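PDB 5A62: putative alpha/beta hydrolase fold protein from Candidatus Nitrososphaera gargensis, which probably hydrolyses carboxylic ester bonds, acting as a carboxylesterase of the alpha/beta hydrolase fold. Local coordinates for residues Asp222-Met225 against Arg226-Lys229; Asp247-Val250 against Val251-Lys254; Gly70-Met74 against Gln75-Asp79; Lys127-Gln130 against Glu131-Glu135. All coordinates share one frame; numbering follows the deposited sequence.

Interaction 1 of 4, residues Asp222-Met225 against Arg226-Lys229; sequences DVFM and RLIK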
loop_
_atom_site.group_PDB
_atom_site.type_symbol
_atom_site.label_atom_id
_atom_site.label_comp_id
_atom_site.label_asym_id
_atom_site.label_seq_id
_atom_site.Cartn_x
_atom_site.Cartn_y
_atom_site.Cartn_z
ATOM N N ASP A 222 -17.621 -14.865 -2.278
ATOM C CA ASP A 222 -16.907 -15.911 -1.621
ATOM C C ASP A 222 -15.887 -15.323 -0.632
ATOM O O ASP A 222 -15.678 -15.912 0.424
ATOM C CB ASP A 222 -16.171 -16.770 -2.670
ATOM C CG ASP A 222 -17.119 -17.639 -3.539
ATOM O OD1 ASP A 222 -18.245 -17.965 -3.134
ATOM O OD2 ASP A 222 -16.716 -17.980 -4.677
ATOM N N VAL A 223 -15.195 -14.250 -0.994
ATOM C CA VAL A 223 -14.188 -13.696 -0.130
ATOM C C VAL A 223 -14.812 -13.218 1.163
ATOM O O VAL A 223 -14.334 -13.563 2.271
ATOM C CB VAL A 223 -13.335 -12.600 -0.767
ATOM C CG1 VAL A 223 -12.464 -11.860 0.226
ATOM C CG2 VAL A 223 -12.464 -13.187 -1.889
ATOM N N PHE A 224 -15.834 -12.381 1.065
ATOM C CA PHE A 224 -16.429 -11.864 2.314
ATOM C C PHE A 224 -17.201 -12.876 3.071
ATOM O O PHE A 224 -17.231 -12.822 4.282
ATOM C CB PHE A 224 -17.181 -10.536 2.075
ATOM C CG PHE A 224 -16.224 -9.416 1.833
ATOM C CD1 PHE A 224 -15.493 -8.883 2.878
ATOM C CD2 PHE A 224 -15.979 -8.964 0.573
ATOM C CE1 PHE A 224 -14.590 -7.878 2.669
ATOM C CE2 PHE A 224 -15.081 -7.939 0.348
ATOM C CZ PHE A 224 -14.386 -7.395 1.408
ATOM N N MET A 225 -17.789 -13.892 2.430
ATOM C CA MET A 225 -18.371 -15.012 3.195
ATOM C C MET A 225 -17.356 -15.667 4.057
ATOM O O MET A 225 -17.571 -15.954 5.206
ATOM C CB MET A 225 -19.030 -16.052 2.290
ATOM C CG MET A 225 -20.366 -15.603 1.740
ATOM S SD MET A 225 -21.711 -15.632 2.928
ATOM C CE MET A 225 -22.009 -17.411 2.983
ATOM N N ARG A 226 -16.191 -15.917 3.477
ATOM C CA ARG A 226 -15.147 -16.608 4.205
ATOM C C ARG A 226 -14.655 -15.718 5.377
ATOM O O ARG A 226 -14.511 -16.157 6.538
ATOM C CB ARG A 226 -14.000 -16.974 3.299
ATOM C CG ARG A 226 -13.001 -17.881 4.018
ATOM C CD ARG A 226 -11.681 -18.021 3.254
ATOM N NE ARG A 226 -10.848 -16.847 3.492
ATOM C CZ ARG A 226 -10.414 -15.958 2.583
ATOM N NH1 ARG A 226 -10.741 -15.993 1.335
ATOM N NH2 ARG A 226 -9.591 -15.022 3.029
ATOM N N LEU A 227 -14.361 -14.445 5.104
ATOM C CA LEU A 227 -13.887 -13.570 6.142
ATOM C C LEU A 227 -14.900 -13.316 7.233
ATOM O O LEU A 227 -14.491 -13.243 8.384
ATOM C CB LEU A 227 -13.391 -12.276 5.505
ATOM C CG LEU A 227 -12.187 -12.343 4.588
ATOM C CD1 LEU A 227 -11.928 -10.990 3.948
ATOM C CD2 LEU A 227 -10.952 -12.827 5.265
ATOM N N ILE A 228 -16.163 -13.159 6.901
ATOM C CA ILE A 228 -17.143 -12.898 7.920
ATOM C C ILE A 228 -17.427 -14.101 8.719
ATOM O O ILE A 228 -17.654 -14.000 9.925
ATOM C CB ILE A 228 -18.378 -12.191 7.339
ATOM C CG1 ILE A 228 -18.978 -11.276 8.437
ATOM C CG2 ILE A 228 -19.320 -13.137 6.655
ATOM C CD1 ILE A 228 -18.139 -10.120 8.822
ATOM N N LYS A 229 -17.375 -15.282 8.139
ATOM C CA LYS A 229 -17.505 -16.511 8.908
ATOM C C LYS A 229 -16.373 -16.680 9.885
ATOM O O LYS A 229 -16.539 -17.041 11.073
ATOM C CB LYS A 229 -17.656 -17.698 7.970
ATOM C CG LYS A 229 -19.087 -17.745 7.459
ATOM C CD LYS A 229 -19.399 -18.972 6.611
ATOM C CE LYS A 229 -19.283 -18.665 5.124
ATOM N NZ LYS A 229 -19.371 -19.874 4.247
HETATM O O HOH W 1 -12.700 -17.552 0.043
#

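Interaction 2 of 4, residues Asp247-Val250 against Val251-Lys254; sequences DHWV and VIEK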
loop_
_atom_site.group_PDB
_atom_site.type_symbol
_atom_site.label_atom_id
_atom_site.label_comp_id
_atom_site.label_asym_id
_atom_site.label_seq_id
_atom_site.Cartn_x
_atom_site.Cartn_y
_atom_site.Cartn_z
ATOM N N ASP A 247 -24.336 -11.019 -4.229
ATOM C CA ASP A 247 -22.879 -11.006 -4.334
ATOM C C ASP A 247 -22.334 -9.652 -3.858
ATOM O O ASP A 247 -22.985 -8.877 -3.141
ATOM C CB ASP A 247 -22.589 -11.278 -5.816
ATOM C CG ASP A 247 -21.227 -11.891 -6.085
ATOM O OD1 ASP A 247 -20.279 -11.701 -5.305
ATOM O OD2 ASP A 247 -21.073 -12.552 -7.178
ATOM N N HIS A 248 -21.082 -9.359 -4.187
ATOM C CA HIS A 248 -20.381 -8.222 -3.660
ATOM C C HIS A 248 -21.106 -6.913 -3.867
ATOM O O HIS A 248 -21.197 -6.071 -2.949
ATOM C CB HIS A 248 -19.021 -8.102 -4.369
ATOM C CG HIS A 248 -18.163 -6.972 -3.889
ATOM N ND1 HIS A 248 -18.033 -5.791 -4.592
ATOM C CD2 HIS A 248 -17.386 -6.841 -2.791
ATOM C CE1 HIS A 248 -17.185 -4.991 -3.968
ATOM N NE2 HIS A 248 -16.791 -5.603 -2.869
ATOM N N TRP A 249 -21.625 -6.706 -5.072
ATOM C CA TRP A 249 -22.254 -5.452 -5.417
ATOM C C TRP A 249 -23.747 -5.373 -5.101
ATOM O O TRP A 249 -24.556 -4.791 -5.799
ATOM C CB TRP A 249 -21.963 -5.103 -6.885
ATOM C CG TRP A 249 -20.580 -4.717 -7.109
ATOM C CD1 TRP A 249 -19.574 -5.506 -7.632
ATOM C CD2 TRP A 249 -19.971 -3.464 -6.765
ATOM N NE1 TRP A 249 -18.401 -4.806 -7.648
ATOM C CE2 TRP A 249 -18.613 -3.548 -7.150
ATOM C CE3 TRP A 249 -20.451 -2.248 -6.234
ATOM C CZ2 TRP A 249 -17.726 -2.489 -6.971
ATOM C CZ3 TRP A 249 -19.562 -1.219 -6.047
ATOM C CH2 TRP A 249 -18.208 -1.348 -6.424
ATOM N N VAL A 250 -24.107 -5.926 -3.958
ATOM C CA VAL A 250 -25.488 -5.968 -3.505
ATOM C C VAL A 250 -26.064 -4.561 -3.390
ATOM O O VAL A 250 -27.264 -4.365 -3.520
ATOM C CB VAL A 250 -25.616 -6.748 -2.147
ATOM C CG1 VAL A 250 -24.956 -5.995 -1.012
ATOM C CG2 VAL A 250 -27.070 -7.070 -1.828
ATOM N N VAL A 251 -25.250 -3.550 -3.088
ATOM C CA VAL A 251 -25.694 -2.175 -2.952
ATOM C C VAL A 251 -26.153 -1.590 -4.306
ATOM O O VAL A 251 -26.874 -0.618 -4.352
ATOM C CB VAL A 251 -24.601 -1.303 -2.286
ATOM C CG1 VAL A 251 -23.308 -1.338 -3.066
ATOM C CG2 VAL A 251 -25.023 0.130 -2.094
ATOM N N ILE A 252 -25.723 -2.169 -5.401
ATOM C CA ILE A 252 -26.223 -1.763 -6.712
ATOM C C ILE A 252 -27.585 -2.425 -6.948
ATOM O O ILE A 252 -28.485 -1.743 -7.453
ATOM C CB ILE A 252 -25.249 -2.215 -7.813
ATOM C CG1 ILE A 252 -23.935 -1.471 -7.670
ATOM C CG2 ILE A 252 -25.837 -2.080 -9.222
ATOM C CD1 ILE A 252 -23.993 -0.006 -7.853
ATOM N N GLU A 253 -27.722 -3.714 -6.624
ATOM C CA GLU A 253 -28.969 -4.427 -6.900
ATOM C C GLU A 253 -30.096 -4.063 -5.945
ATOM O O GLU A 253 -31.259 -4.142 -6.319
ATOM C CB GLU A 253 -28.732 -5.896 -6.844
ATOM C CG GLU A 253 -27.836 -6.306 -8.005
ATOM C CD GLU A 253 -27.909 -7.792 -8.318
ATOM O OE1 GLU A 253 -28.520 -8.556 -7.522
ATOM O OE2 GLU A 253 -27.372 -8.223 -9.351
ATOM N N LYS A 254 -29.758 -3.720 -4.705
ATOM C CA LYS A 254 -30.718 -3.267 -3.692
ATOM C C LYS A 254 -31.865 -4.250 -3.497
ATOM O O LYS A 254 -33.032 -3.870 -3.596
ATOM C CB LYS A 254 -31.232 -1.835 -3.997
ATOM C CG LYS A 254 -30.093 -0.829 -4.150
ATOM C CD LYS A 254 -30.519 0.623 -4.036
ATOM C CE LYS A 254 -29.373 1.631 -4.232
ATOM N NZ LYS A 254 -28.285 1.455 -3.308
HETATM O O HOH W 2 -25.890 -8.960 -5.536
#

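Interaction 3 of 4, residues Gly70-Met74 against Gln75-Asp79; sequences GAYTM and QDLID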
loop_
_atom_site.group_PDB
_atom_site.type_symbol
_atom_site.label_atom_id
_atom_site.label_comp_id
_atom_site.label_asym_id
_atom_site.label_seq_id
_atom_site.Cartn_x
_atom_site.Cartn_y
_atom_site.Cartn_z
ATOM N N GLY A 70 -0.581 10.578 -3.048
ATOM C CA GLY A 70 -1.409 9.723 -3.789
ATOM C C GLY A 70 -1.464 8.273 -3.309
ATOM O O GLY A 70 -1.960 7.392 -4.022
ATOM N N ALA A 71 -0.955 8.059 -2.112
ATOM C CA ALA A 71 -0.933 6.760 -1.432
ATOM C C ALA A 71 -1.230 7.001 -0.012
ATOM O O ALA A 71 -0.880 8.061 0.518
ATOM C CB ALA A 71 0.425 6.064 -1.546
ATOM N N TYR A 72 -1.762 5.983 0.653
ATOM C CA TYR A 72 -2.101 6.120 2.074
ATOM C C TYR A 72 -2.340 4.769 2.655
ATOM O O TYR A 72 -2.400 3.751 1.932
ATOM C CB TYR A 72 -3.330 6.987 2.237
ATOM C CG TYR A 72 -4.558 6.539 1.485
ATOM C CD1 TYR A 72 -5.285 5.452 1.927
ATOM C CD2 TYR A 72 -4.893 7.058 0.240
ATOM C CE1 TYR A 72 -6.347 4.976 1.240
ATOM C CE2 TYR A 72 -6.002 6.599 -0.470
ATOM C CZ TYR A 72 -6.733 5.535 0.043
ATOM O OH TYR A 72 -7.830 5.050 -0.620
ATOM N N THR A 73 -2.481 4.696 3.954
ATOM C CA THR A 73 -2.804 3.455 4.670
ATOM C C THR A 73 -4.237 3.532 5.108
ATOM O O THR A 73 -4.899 4.593 5.122
ATOM C CB THR A 73 -1.947 3.230 5.889
ATOM O OG1 THR A 73 -2.217 4.270 6.863
ATOM C CG2 THR A 73 -0.483 3.238 5.515
ATOM N N MET A 74 -4.785 2.399 5.529
ATOM C CA MET A 74 -6.102 2.415 6.112
ATOM C C MET A 74 -6.213 3.391 7.259
ATOM O O MET A 74 -7.255 4.041 7.411
ATOM C CB MET A 74 -6.508 1.027 6.626
ATOM C CG MET A 74 -6.787 -0.060 5.605
ATOM S SD MET A 74 -7.891 0.406 4.269
ATOM C CE MET A 74 -9.311 0.715 5.208
ATOM N N GLN A 75 -5.183 3.504 8.074
ATOM C CA GLN A 75 -5.234 4.482 9.154
ATOM C C GLN A 75 -5.531 5.864 8.725
ATOM O O GLN A 75 -6.253 6.613 9.383
ATOM C CB GLN A 75 -3.950 4.411 9.956
ATOM C CG GLN A 75 -3.994 5.271 11.195
ATOM C CD GLN A 75 -5.054 4.792 12.158
ATOM O OE1 GLN A 75 -5.168 3.578 12.413
ATOM N NE2 GLN A 75 -5.846 5.708 12.669
ATOM N N ASP A 76 -5.020 6.262 7.557
ATOM C CA ASP A 76 -5.307 7.560 6.999
ATOM C C ASP A 76 -6.786 7.728 6.706
ATOM O O ASP A 76 -7.324 8.793 6.922
ATOM C CB ASP A 76 -4.455 7.821 5.779
ATOM C CG ASP A 76 -3.001 7.917 6.132
ATOM O OD1 ASP A 76 -2.639 8.769 6.996
ATOM O OD2 ASP A 76 -2.170 7.192 5.526
ATOM N N LEU A 77 -7.425 6.711 6.182
ATOM C CA LEU A 77 -8.862 6.753 5.950
ATOM C C LEU A 77 -9.644 6.836 7.279
ATOM O O LEU A 77 -10.668 7.515 7.365
ATOM C CB LEU A 77 -9.378 5.534 5.169
ATOM C CG LEU A 77 -8.815 5.411 3.769
ATOM C CD1 LEU A 77 -9.417 4.231 3.057
ATOM C CD2 LEU A 77 -8.996 6.649 2.895
ATOM N N ILE A 78 -9.167 6.204 8.300
ATOM C CA ILE A 78 -9.854 6.295 9.596
ATOM C C ILE A 78 -9.723 7.694 10.106
ATOM O O ILE A 78 -10.697 8.258 10.623
ATOM C CB ILE A 78 -9.273 5.282 10.604
ATOM C CG1 ILE A 78 -9.131 3.870 10.065
ATOM C CG2 ILE A 78 -10.118 5.295 11.889
ATOM C CD1 ILE A 78 -10.297 3.367 9.250
ATOM N N ASP A 79 -8.543 8.281 9.965
ATOM C CA ASP A 79 -8.335 9.662 10.403
ATOM C C ASP A 79 -9.209 10.615 9.587
ATOM O O ASP A 79 -9.770 11.558 10.180
ATOM C CB ASP A 79 -6.871 10.009 10.298
ATOM C CG ASP A 79 -5.991 9.232 11.241
ATOM O OD1 ASP A 79 -6.433 8.626 12.196
ATOM O OD2 ASP A 79 -4.751 9.334 10.994
HETATM O O HOH W 3 -0.039 6.336 7.173
#

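Interaction 4 of 4, residues Lys127-Gln130 against Glu131-Glu135; sequences KKFQ and EKDLE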
loop_
_atom_site.group_PDB
_atom_site.type_symbol
_atom_site.label_atom_id
_atom_site.label_comp_id
_atom_site.label_asym_id
_atom_site.label_seq_id
_atom_site.Cartn_x
_atom_site.Cartn_y
_atom_site.Cartn_z
ATOM N N LYS A 127 -11.224 -8.232 8.990
ATOM C CA LYS A 127 -10.058 -9.034 8.752
ATOM C C LYS A 127 -9.163 -8.497 7.642
ATOM O O LYS A 127 -9.606 -7.854 6.677
ATOM C CB LYS A 127 -10.503 -10.450 8.388
ATOM C CG LYS A 127 -11.127 -11.074 9.623
ATOM C CD LYS A 127 -10.991 -12.570 9.742
ATOM C CE LYS A 127 -9.542 -13.000 9.715
ATOM N NZ LYS A 127 -9.428 -14.452 9.983
ATOM N N LYS A 128 -7.893 -8.796 7.794
ATOM C CA LYS A 128 -6.968 -8.673 6.693
ATOM C C LYS A 128 -7.304 -9.679 5.627
ATOM O O LYS A 128 -7.807 -10.793 5.884
ATOM C CB LYS A 128 -5.548 -8.996 7.153
ATOM C CG LYS A 128 -4.799 -7.934 7.792
ATOM C CD LYS A 128 -3.259 -8.289 7.804
ATOM C CE LYS A 128 -2.361 -7.996 6.595
ATOM N NZ LYS A 128 -2.480 -6.623 5.962
ATOM N N PHE A 129 -6.990 -9.346 4.400
ATOM C CA PHE A 129 -7.147 -10.272 3.285
ATOM C C PHE A 129 -5.981 -11.243 3.231
ATOM O O PHE A 129 -4.885 -10.948 3.648
ATOM C CB PHE A 129 -7.215 -9.530 1.960
ATOM C CG PHE A 129 -8.458 -8.691 1.832
ATOM C CD1 PHE A 129 -9.669 -9.233 1.467
ATOM C CD2 PHE A 129 -8.412 -7.323 2.128
ATOM C CE1 PHE A 129 -10.810 -8.459 1.400
ATOM C CE2 PHE A 129 -9.543 -6.535 2.048
ATOM C CZ PHE A 129 -10.747 -7.096 1.694
ATOM N N GLN A 130 -6.265 -12.404 2.690
ATOM C CA GLN A 130 -5.191 -13.234 2.203
ATOM C C GLN A 130 -4.670 -12.655 0.894
ATOM O O GLN A 130 -5.384 -12.045 0.105
ATOM C CB GLN A 130 -5.723 -14.666 2.012
ATOM C CG GLN A 130 -6.055 -15.395 3.333
ATOM C CD GLN A 130 -4.886 -15.441 4.338
ATOM O OE1 GLN A 130 -4.909 -14.823 5.405
ATOM N NE2 GLN A 130 -3.835 -16.168 3.974
ATOM N N GLU A 131 -3.395 -12.900 0.579
ATOM C CA GLU A 131 -2.847 -12.421 -0.684
ATOM C C GLU A 131 -3.675 -12.861 -1.866
ATOM O O GLU A 131 -3.862 -12.091 -2.798
ATOM C CB GLU A 131 -1.375 -12.888 -0.928
ATOM C CG GLU A 131 -0.420 -12.177 -0.059
ATOM C CD GLU A 131 1.037 -12.583 -0.316
ATOM O OE1 GLU A 131 1.381 -13.060 -1.420
ATOM O OE2 GLU A 131 1.718 -12.361 0.632
ATOM N N LYS A 132 -4.143 -14.121 -1.881
ATOM C CA LYS A 132 -4.891 -14.600 -2.978
ATOM C C LYS A 132 -6.172 -13.779 -3.201
ATOM O O LYS A 132 -6.594 -13.606 -4.318
ATOM C CB LYS A 132 -5.209 -16.104 -2.770
ATOM C CG LYS A 132 -6.170 -16.320 -1.631
ATOM C CD LYS A 132 -6.665 -17.749 -1.415
ATOM C CE LYS A 132 -7.563 -17.719 -0.169
ATOM N NZ LYS A 132 -8.359 -18.977 0.051
ATOM N N ASP A 133 -6.727 -13.221 -2.133
ATOM C CA ASP A 133 -7.965 -12.412 -2.231
ATOM C C ASP A 133 -7.741 -11.113 -3.011
ATOM O O ASP A 133 -8.685 -10.544 -3.591
ATOM C CB ASP A 133 -8.464 -12.033 -0.852
ATOM C CG ASP A 133 -8.809 -13.212 0.049
ATOM O OD1 ASP A 133 -9.183 -14.294 -0.511
ATOM O OD2 ASP A 133 -8.706 -13.020 1.271
ATOM N N LEU A 134 -6.507 -10.628 -2.977
ATOM C CA LEU A 134 -6.190 -9.348 -3.621
ATOM C C LEU A 134 -5.510 -9.502 -4.986
ATOM O O LEU A 134 -5.249 -8.532 -5.668
ATOM C CB LEU A 134 -5.295 -8.517 -2.705
ATOM C CG LEU A 134 -5.900 -8.171 -1.364
ATOM C CD1 LEU A 134 -5.012 -7.262 -0.579
ATOM C CD2 LEU A 134 -7.262 -7.553 -1.503
ATOM N N GLU A 135 -5.274 -10.740 -5.423
ATOM C CA GLU A 135 -4.588 -10.945 -6.706
ATOM C C GLU A 135 -5.304 -10.332 -7.864
ATOM O O GLU A 135 -4.694 -9.806 -8.757
ATOM C CB GLU A 135 -4.322 -12.454 -6.942
ATOM C CG GLU A 135 -3.213 -12.683 -7.965
ATOM C CD GLU A 135 -1.821 -12.171 -7.501
ATOM O OE1 GLU A 135 -1.575 -12.110 -6.240
ATOM O OE2 GLU A 135 -0.938 -11.859 -8.392
#

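Interaction 1 of 4, residues Asp222-Met225 against Arg226-Lys229
Met-225 and Lys-229 lean across one another one turn apart on helix 222-234, the helix of the beta-alpha-beta unit that links strands 212-218 and 239-243 in this alpha/beta hydrolase fold. Both chains are folded back rather than stretched: the thioether bends at two successive bonds, and the lysine turns at its CG-CD bond (chi3 -97°). As a result Met-225 CE meets Lys-229 CE at 3.7 Å, and Lys-229 CE also returns to 3.2 Å from Met-225 O, so the aliphatic arm curls over the carbonyl that its own backbone N already binds. Round the helix, Val-223 and Leu-227 behave differently, running alongside each other in the same direction, with Val-223 CG1 3.9 Å from Leu-227 CD1. The same leucine methyl reaches Phe-224 CD1 more distantly, at 4.3 Å, coming obliquely to the ring. Phe-224 itself points into the protein, where it packs on Val-217 and Ser-99. Beneath these side chains the backbone follows a regular alpha-helical pattern; Leu-227 N to Val-223 O, at 3.0 Å, is the straightest of the four bonds, with an angle of 169° at the hydrogen. Arg-226 sets off with CG anti to its own N (chi1 -171°) and then bends at chi3, which brings the guanidinium back so that Val-223 O lies over one of its faces, while NH2 is turned to Asp-133. At the in-plane edge, Arg-226 NH1 donates to a water at 2.8 Å, and that water makes a weak bond to Asp-222 O.

Interaction 2 of 4, residues Asp247-Val250 against Val251-Lys254
Val-251 begins the second half of the short helix 250-253, and its backbone carries the chain past Trp-249 to Ile-252, which makes the main packing contact. Trp-249 holds the N-cap position and is the third residue of a type I turn from Asp-247 to Val-250. The side chain of Ile-252 runs beside the tryptophan in the same direction, and CG1 lies 3.8 Å from Trp-249 CE3. With CG1 anti to the carbonyl carbon (chi1 -66°), the isoleucine places this branch against the ring while its backbone N donates to Trp-249 O at 2.9 Å, from well above the carbonyl plane. One face of the indole is approached by His-248 ND1, 3.2 Å above the ring plane and toward the rim. His-248 NE2 bonds to Ser-99 OG and its side chain touches Asp-221, a grouping consistent with the Ser-His-Asp catalytic triad of alpha/beta hydrolases. Glu-253 follows with an extended chain. Its N makes a weak bond to Trp-249 O, and a water that accepts from Asp-247 N donates weakly to Glu-253 OE1. Lys-254 leaves the helix with positive phi, yet its N still donates to Val-250 O at 2.8 Å, nearly along the C=O axis. Its side chain runs extended to CE and turns at the last bond (chi4 -58°), which brings NZ to Val-251 O at 2.7 Å in the carbonyl plane. Glu-42 and Ile-38 O hold the same nitrogen, so the ammonium balances a carboxylate while satisfying two carbonyls, and it probably remains charged as it fastens this helix end to helix 40-48 and the loop before it.

Interaction 3 of 4, residues Gly70-Met74 against Gln75-Asp79
Tyr-72 and Leu-77 make the dense half of this contact. The leucine isobutyl group lies obliquely against the CD1-CE1 flank of the phenol ring, with CD2 3.5 Å from Tyr-72 CE1 and CG 3.6 Å from the same carbon. The tyrosine takes the crowded position between its backbone N and carbonyl carbon (chi1 56°), which sets the ring against Leu-77. The backbone, for its part, places Tyr-72 CB 3.5 Å from Asp-76 OD2. Ala-190, Ala-191 and Ala-194 of helix 185-194 also touch the tyrosine. Met-74, its chain folded at two bonds, reaches the leucine less closely, CE lying 4.1 Å from Leu-77 CD1, and continues onto Ile-104 and Met-107 of helix 100-111. Between the two halves lies the start of helix 74-87, with Thr-73 as its N-cap. Thr-73 N donates to Asp-76 OD2 at 3.0 Å and 179°, onto the lone pair anti to the other oxygen; this is the half of a capping box in which the N3 side chain, Asp-76, accepts from the N-cap backbone N. In the other direction, Thr-73 O receives weak bonds from the backbone N atoms of Asp-76 and Leu-77. The polar side, where Gln-75 and Asp-76 are partly exposed, holds a water. Lying 2.8 Å from Asp-76 OD2, it donates to that oxygen and also bonds Thr-73 OG1, so the capping carboxylate oxygen takes both a backbone N-H and a water. Farther along, Gln-75 NE2 donates to Asp-79 OD1 at 3.0 Å from above the carboxylate plane, while OE1 pairs with Gln-111. Phe-138 of the second subunit packs on Thr-73 and Gln-75.

Interaction 4 of 4, residues Lys127-Gln130 against Glu131-Glu135
Asp-133 OD2 takes two donors, one from the adjoining loop and one from helix 222-234: Gln-130 N donates to it at 2.9 Å, and the guanidinium of Arg-226 forms a salt bridge with it through NH2 at 2.8 Å. The backbone donor sits above the carboxylate plane, 46° out of it. Asp-133 repays the bond with its own N, which donates to Gln-130 O at 2.9 Å, from above the carbonyl plane. The reciprocal pair closes the first turn of the short, weakly bonded helix 131-134. This helix follows strand 116-122, the place where alpha/beta hydrolases commonly insert the helices of a lid, and helices 136-147 to 185-194 come after it here. The apolar side is built on Phe-129. Leu-134 crosses it at about a right angle and sets CD2 over one ring face, 4.0 Å from the centroid and 25° off the normal, in a CH-pi contact. At the ring edge lies Asp-133 OD2, the carboxylate standing nearly perpendicular to the ring, while Asp-133 CB packs on Phe-129 CD1 at 3.8 Å. Phe-129 CG stands anti to its carbonyl carbon (chi1 -67°), which puts the ring against Asp-133 CB and Leu-134 CD2. Glu-131 turns outward, and its OE2 accepts a hydrogen bond from Gly-200 N of the second subunit.

In the fold
All four contacts lie in series along the chain, each closed before the next opens, so none nests or crosses another. Interaction 3 comes first, where the loop after strand 52-56 enters helix 74-87. Interaction 4 follows strand 116-122 and starts the probable lid insertion; both reach the second subunit, although their centres are about 18 Å apart. Interaction 1 lies within the helix between strands 212-218 and 239-243. Its Arg-226 and Phe-224 meet Asp-133 and Phe-129 of interaction 4, tying the insertion to helix 222-234, which packs on those two strands. Interaction 2, after strand 239-243, touches interaction 1 where Phe-224 CE2 packs 4.0 Å from His-248 CD2, beside Ser-99.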